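Local coordinates for acetamidase (Bacillus halodurans, PDB 2II1), which probably hydrolyses carbon-nitrogen bonds, other than peptide bonds, in linear amides and binds calcium ions, at residues L96-E101 and S274-P279; M246-A251 and L256-A261. All blocks are in the same frame, centred on the assembly; numbering follows the deposited sequence.

Interaction 1. Residues L96-E101 and S274-P279; sequences LGALGE and SQIVNP
A chi1 of -64° swings V277 CG1 opposite its carbonyl carbon and points this methyl at G97, where it lies 3.9 Å from the G97 CA and also reaches the backbone N of A98. In I276 a chi1 of 64° tucks CG1 over its own backbone, and the extended chi2 carries CD1 to 4.0 Å from A98 CB. The contact is mainly van der Waals, with no hydrogen bond across it. A type I turn from G97 to G100, closed by G100 N to G97 O, shapes one side; G97 enters it with positive phi. On the other, the amide oxygen of Q275 grips the bend from within, accepting from V277 N (2.8 Å from OE1), nearly along the C=O axis, and from N278 N (2.9 Å from OE1), which stands 33° out of the carbonyl plane. N278 ND2 donates to OD2 of the calcium ligand D157, and the V277 side chain lies about 7 Å from a bound calcium ion, which places the bend beside the metal site. I276 packs on L271 of the second subunit. The contact thus sets the loop between strands 87-92 and 107-114 against the bend that follows strand 270-275.

Interaction 2. Residues M246-A251 and L256-A261; sequences MATFLA and LSIEEA
I258 reaches from the start of one helix to the flank of another, meeting A247 and A251. At its root, the CA lies 4.0 Å from A251 CB, where the backbones of A251 and I258 come within 5.1 Å, CA to CA. From CB, the chain leaves through CG1, anti to the backbone N (chi1 -171°), and chi2 of 66° then bends CD1 back toward helix 235-253. That terminal methyl settles 3.6 Å from A247 O and touches A247 CB and A251 CB at 4.0 Å each. The carbonyl it meets is already engaged, accepting from A251 N within the helix. Two consecutive helices, 235-253 and 258-268, are joined here by a short turn, and the second opens with a capping box: S257 N donates to E260 OE1 (3.2 Å), while E260 N returns a weak bond to S257 OG. Alanines allow the close approach, A261 CB lying 3.8 Å from A247 O. Nearer the turn, L250 and L256 meet through their CD1 methyls, and T254 OG1 bonds to both L250 O and L256 N. A251, T254 and L256 can bind a calcium ion, absent from this chain; A251 O and L256 O, both acceptors, stand 3.4 Å apart without bonding. N104 and S105 of the second subunit donate their backbone N-H groups to E259 OE2.

In the fold
From the N terminus, the chain first passes through 96-101, in the loop between strands 87-92 and 107-114 of the four-stranded antiparallel sheet. It then runs on through the calcium ligands before reaching helix 235-253. Interaction 2 closes a short loop there, packing helix 258-268 on helix 235-253. Helix 258-268 leads into strand 270-275, outermost in its sheet within this chain, and 274-279 then closes the long loop of interaction 1, joining the loop of the small antiparallel sheet to the bend after that strand. Interaction 2 is therefore nested inside interaction 1. The two do not touch, their nearest atoms being about 12 Å apart, yet both adjoin the second subunit.

Interaction 1. Residues L96-E101 and S274-P279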
loop_
_atom_site.group_PDB
_atom_site.type_symbol
_atom_site.label_atom_id
_atom_site.label_comp_id
_atom_site.label_asym_id
_atom_site.label_seq_id
_atom_site.Cartn_x
_atom_site.Cartn_y
_atom_site.Cartn_z
ATOM N N LEU A 96 -0.605 -21.718 4.099
ATOM C CA LEU A 96 -0.829 -20.807 2.961
ATOM C C LEU A 96 -1.120 -19.356 3.399
ATOM O O LEU A 96 -1.740 -19.111 4.433
ATOM C CB LEU A 96 -1.989 -21.270 2.049
ATOM C CG LEU A 96 -1.925 -22.572 1.243
ATOM C CD1 LEU A 96 -3.182 -22.640 0.398
ATOM C CD2 LEU A 96 -0.681 -22.681 0.356
ATOM N N GLY A 97 -0.682 -18.420 2.562
ATOM C CA GLY A 97 -0.920 -16.995 2.748
ATOM C C GLY A 97 -0.043 -16.430 3.838
ATOM O O GLY A 97 0.758 -17.145 4.432
ATOM N N ALA A 98 -0.221 -15.146 4.104
ATOM C CA ALA A 98 0.552 -14.417 5.108
ATOM C C ALA A 98 0.366 -14.965 6.512
ATOM O O ALA A 98 1.276 -14.877 7.315
ATOM C CB ALA A 98 0.167 -12.939 5.095
ATOM N N LEU A 99 -0.826 -15.487 6.817
ATOM C CA LEU A 99 -1.117 -16.057 8.154
ATOM C C LEU A 99 -0.868 -17.574 8.255
ATOM O O LEU A 99 -1.229 -18.195 9.253
ATOM C CB LEU A 99 -2.565 -15.741 8.577
ATOM C CG LEU A 99 -2.833 -14.245 8.811
ATOM C CD1 LEU A 99 -4.318 -13.998 9.117
ATOM C CD2 LEU A 99 -1.924 -13.673 9.910
ATOM N N GLY A 100 -0.241 -18.160 7.245
ATOM C CA GLY A 100 0.020 -19.610 7.210
ATOM C C GLY A 100 0.457 -20.270 8.496
ATOM O O GLY A 100 -0.074 -21.318 8.879
ATOM N N GLU A 101 1.422 -19.660 9.175
ATOM C CA GLU A 101 1.983 -20.246 10.366
ATOM C C GLU A 101 1.233 -19.837 11.625
ATOM O O GLU A 101 1.585 -20.274 12.699
ATOM C CB GLU A 101 3.466 -19.876 10.511
ATOM C CG GLU A 101 4.317 -20.111 9.257
ATOM C CD GLU A 101 4.210 -21.531 8.694
ATOM O OE1 GLU A 101 4.120 -22.490 9.490
ATOM O OE2 GLU A 101 4.225 -21.684 7.449
ATOM N N SER A 274 -0.785 -4.910 -4.044
ATOM C CA SER A 274 -1.931 -5.589 -4.632
ATOM C C SER A 274 -2.230 -6.865 -3.871
ATOM O O SER A 274 -3.327 -7.024 -3.356
ATOM C CB SER A 274 -1.722 -5.901 -6.123
ATOM O OG SER A 274 -1.851 -4.724 -6.908
ATOM N N GLN A 275 -1.255 -7.773 -3.841
ATOM C CA GLN A 275 -1.389 -9.064 -3.175
ATOM C C GLN A 275 -0.004 -9.493 -2.757
ATOM O O GLN A 275 0.951 -9.163 -3.467
ATOM C CB GLN A 275 -2.003 -10.125 -4.122
ATOM C CG GLN A 275 -1.277 -10.367 -5.469
ATOM C CD GLN A 275 -0.052 -11.296 -5.355
ATOM O OE1 GLN A 275 0.106 -12.023 -4.360
ATOM N NE2 GLN A 275 0.816 -11.265 -6.370
ATOM N N ILE A 276 0.113 -10.256 -1.665
ATOM C CA ILE A 276 1.410 -10.827 -1.231
ATOM C C ILE A 276 1.429 -12.349 -1.116
ATOM O O ILE A 276 2.328 -12.937 -0.462
ATOM C CB ILE A 276 1.906 -10.184 0.098
ATOM C CG1 ILE A 276 0.963 -10.484 1.264
ATOM C CG2 ILE A 276 2.030 -8.685 -0.063
ATOM C CD1 ILE A 276 1.531 -10.126 2.625
ATOM N N VAL A 277 0.468 -12.999 -1.769
ATOM C CA VAL A 277 0.202 -14.430 -1.511
ATOM C C VAL A 277 0.436 -15.363 -2.711
ATOM O O VAL A 277 0.419 -16.567 -2.541
ATOM C CB VAL A 277 -1.241 -14.642 -0.981
ATOM C CG1 VAL A 277 -1.405 -13.949 0.355
ATOM C CG2 VAL A 277 -2.241 -14.150 -1.984
ATOM N N ASN A 278 0.623 -14.792 -3.908
ATOM C CA ASN A 278 0.783 -15.574 -5.139
ATOM C C ASN A 278 2.271 -15.857 -5.368
ATOM O O ASN A 278 3.110 -15.257 -4.676
ATOM C CB ASN A 278 0.114 -14.845 -6.314
ATOM C CG ASN A 278 -1.385 -14.690 -6.116
ATOM O OD1 ASN A 278 -2.041 -15.533 -5.466
ATOM N ND2 ASN A 278 -1.943 -13.604 -6.664
ATOM N N PRO A 279 2.614 -16.809 -6.279
ATOM C CA PRO A 279 4.021 -17.136 -6.507
ATOM C C PRO A 279 4.888 -15.948 -6.895
ATOM O O PRO A 279 6.097 -15.954 -6.635
ATOM C CB PRO A 279 3.967 -18.180 -7.615
ATOM C CG PRO A 279 2.645 -18.812 -7.437
ATOM C CD PRO A 279 1.740 -17.688 -7.070
#

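Interaction 2. Residues M246-A251 and L256-A261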
loop_
_atom_site.group_PDB
_atom_site.type_symbol
_atom_site.label_atom_id
_atom_site.label_comp_id
_atom_site.label_asym_id
_atom_site.label_seq_id
_atom_site.Cartn_x
_atom_site.Cartn_y
_atom_site.Cartn_z
HETATM N N MSE A 246 6.679 3.943 -13.320
HETATM C CA MSE A 246 6.071 5.273 -13.274
HETATM C C MSE A 246 7.119 6.341 -13.577
HETATM O O MSE A 246 6.939 7.190 -14.446
HETATM C CB MSE A 246 5.411 5.524 -11.910
HETATM C CG MSE A 246 4.623 6.822 -11.873
HETATM SE SE MSE A 246 3.155 6.865 -13.186
HETATM C CE MSE A 246 2.059 5.730 -12.063
ATOM N N ALA A 247 8.233 6.294 -12.867
ATOM C CA ALA A 247 9.258 7.352 -12.962
ATOM C C ALA A 247 9.897 7.454 -14.376
ATOM O O ALA A 247 10.166 8.546 -14.881
ATOM C CB ALA A 247 10.336 7.124 -11.863
ATOM N N THR A 248 10.173 6.308 -14.995
ATOM C CA THR A 248 10.786 6.299 -16.321
ATOM C C THR A 248 9.746 6.694 -17.367
ATOM O O THR A 248 10.087 7.359 -18.327
ATOM C CB THR A 248 11.459 4.946 -16.689
ATOM O OG1 THR A 248 10.488 3.895 -16.698
ATOM C CG2 THR A 248 12.587 4.587 -15.718
ATOM N N PHE A 249 8.493 6.298 -17.177
ATOM C CA PHE A 249 7.374 6.800 -18.021
ATOM C C PHE A 249 7.257 8.349 -18.046
ATOM O O PHE A 249 7.273 8.984 -19.106
ATOM C CB PHE A 249 6.038 6.178 -17.569
ATOM C CG PHE A 249 4.828 6.818 -18.197
ATOM C CD1 PHE A 249 4.767 7.029 -19.567
ATOM C CD2 PHE A 249 3.756 7.189 -17.423
ATOM C CE1 PHE A 249 3.625 7.639 -20.148
ATOM C CE2 PHE A 249 2.623 7.789 -17.990
ATOM C CZ PHE A 249 2.569 8.009 -19.363
ATOM N N LEU A 250 7.113 8.931 -16.861
ATOM C CA LEU A 250 7.054 10.382 -16.673
ATOM C C LEU A 250 8.290 11.104 -17.253
ATOM O O LEU A 250 8.171 12.137 -17.909
ATOM C CB LEU A 250 6.917 10.699 -15.166
ATOM C CG LEU A 250 5.533 10.832 -14.531
ATOM C CD1 LEU A 250 5.643 11.218 -13.044
ATOM C CD2 LEU A 250 4.696 11.850 -15.269
ATOM N N ALA A 251 9.471 10.549 -17.014
ATOM C CA ALA A 251 10.701 11.135 -17.501
ATOM C C ALA A 251 10.723 11.073 -19.020
ATOM O O ALA A 251 10.885 12.102 -19.669
ATOM C CB ALA A 251 11.882 10.424 -16.915
ATOM N N LEU A 256 9.698 16.564 -17.585
ATOM C CA LEU A 256 10.409 16.233 -16.335
ATOM C C LEU A 256 11.689 15.443 -16.635
ATOM O O LEU A 256 11.707 14.641 -17.563
ATOM C CB LEU A 256 9.531 15.390 -15.370
ATOM C CG LEU A 256 8.224 15.982 -14.840
ATOM C CD1 LEU A 256 7.536 15.013 -13.885
ATOM C CD2 LEU A 256 8.435 17.305 -14.152
ATOM N N SER A 257 12.743 15.670 -15.851
ATOM C CA SER A 257 13.915 14.777 -15.842
ATOM C C SER A 257 13.614 13.679 -14.841
ATOM O O SER A 257 12.585 13.729 -14.147
ATOM C CB SER A 257 15.181 15.522 -15.433
ATOM O OG SER A 257 15.097 15.846 -14.063
ATOM N N ILE A 258 14.500 12.686 -14.750
ATOM C CA ILE A 258 14.273 11.541 -13.852
ATOM C C ILE A 258 14.327 11.923 -12.355
ATOM O O ILE A 258 13.651 11.315 -11.503
ATOM C CB ILE A 258 15.281 10.383 -14.147
ATOM C CG1 ILE A 258 14.910 9.107 -13.366
ATOM C CG2 ILE A 258 16.739 10.845 -13.947
ATOM C CD1 ILE A 258 13.588 8.469 -13.808
ATOM N N GLU A 259 15.167 12.895 -12.043
ATOM C CA GLU A 259 15.265 13.476 -10.689
ATOM C C GLU A 259 13.968 14.163 -10.342
ATOM O O GLU A 259 13.415 13.929 -9.277
ATOM C CB GLU A 259 16.392 14.507 -10.623
ATOM C CG GLU A 259 17.811 13.912 -10.811
ATOM C CD GLU A 259 18.173 13.618 -12.287
ATOM O OE1 GLU A 259 17.519 14.147 -13.204
ATOM O OE2 GLU A 259 19.106 12.837 -12.533
ATOM N N GLU A 260 13.501 15.041 -11.231
ATOM C CA GLU A 260 12.217 15.740 -11.043
ATOM C C GLU A 260 11.008 14.802 -10.936
ATOM O O GLU A 260 10.087 15.037 -10.128
ATOM C CB GLU A 260 11.986 16.729 -12.179
ATOM C CG GLU A 260 12.872 17.981 -12.129
ATOM C CD GLU A 260 12.606 18.922 -13.300
ATOM O OE1 GLU A 260 12.188 18.446 -14.379
ATOM O OE2 GLU A 260 12.765 20.149 -13.125
ATOM N N ALA A 261 10.992 13.770 -11.768
ATOM C CA ALA A 261 9.952 12.746 -11.711
ATOM C C ALA A 261 9.959 12.020 -10.387
ATOM O O ALA A 261 8.915 11.826 -9.802
ATOM C CB ALA A 261 10.083 11.759 -12.873
#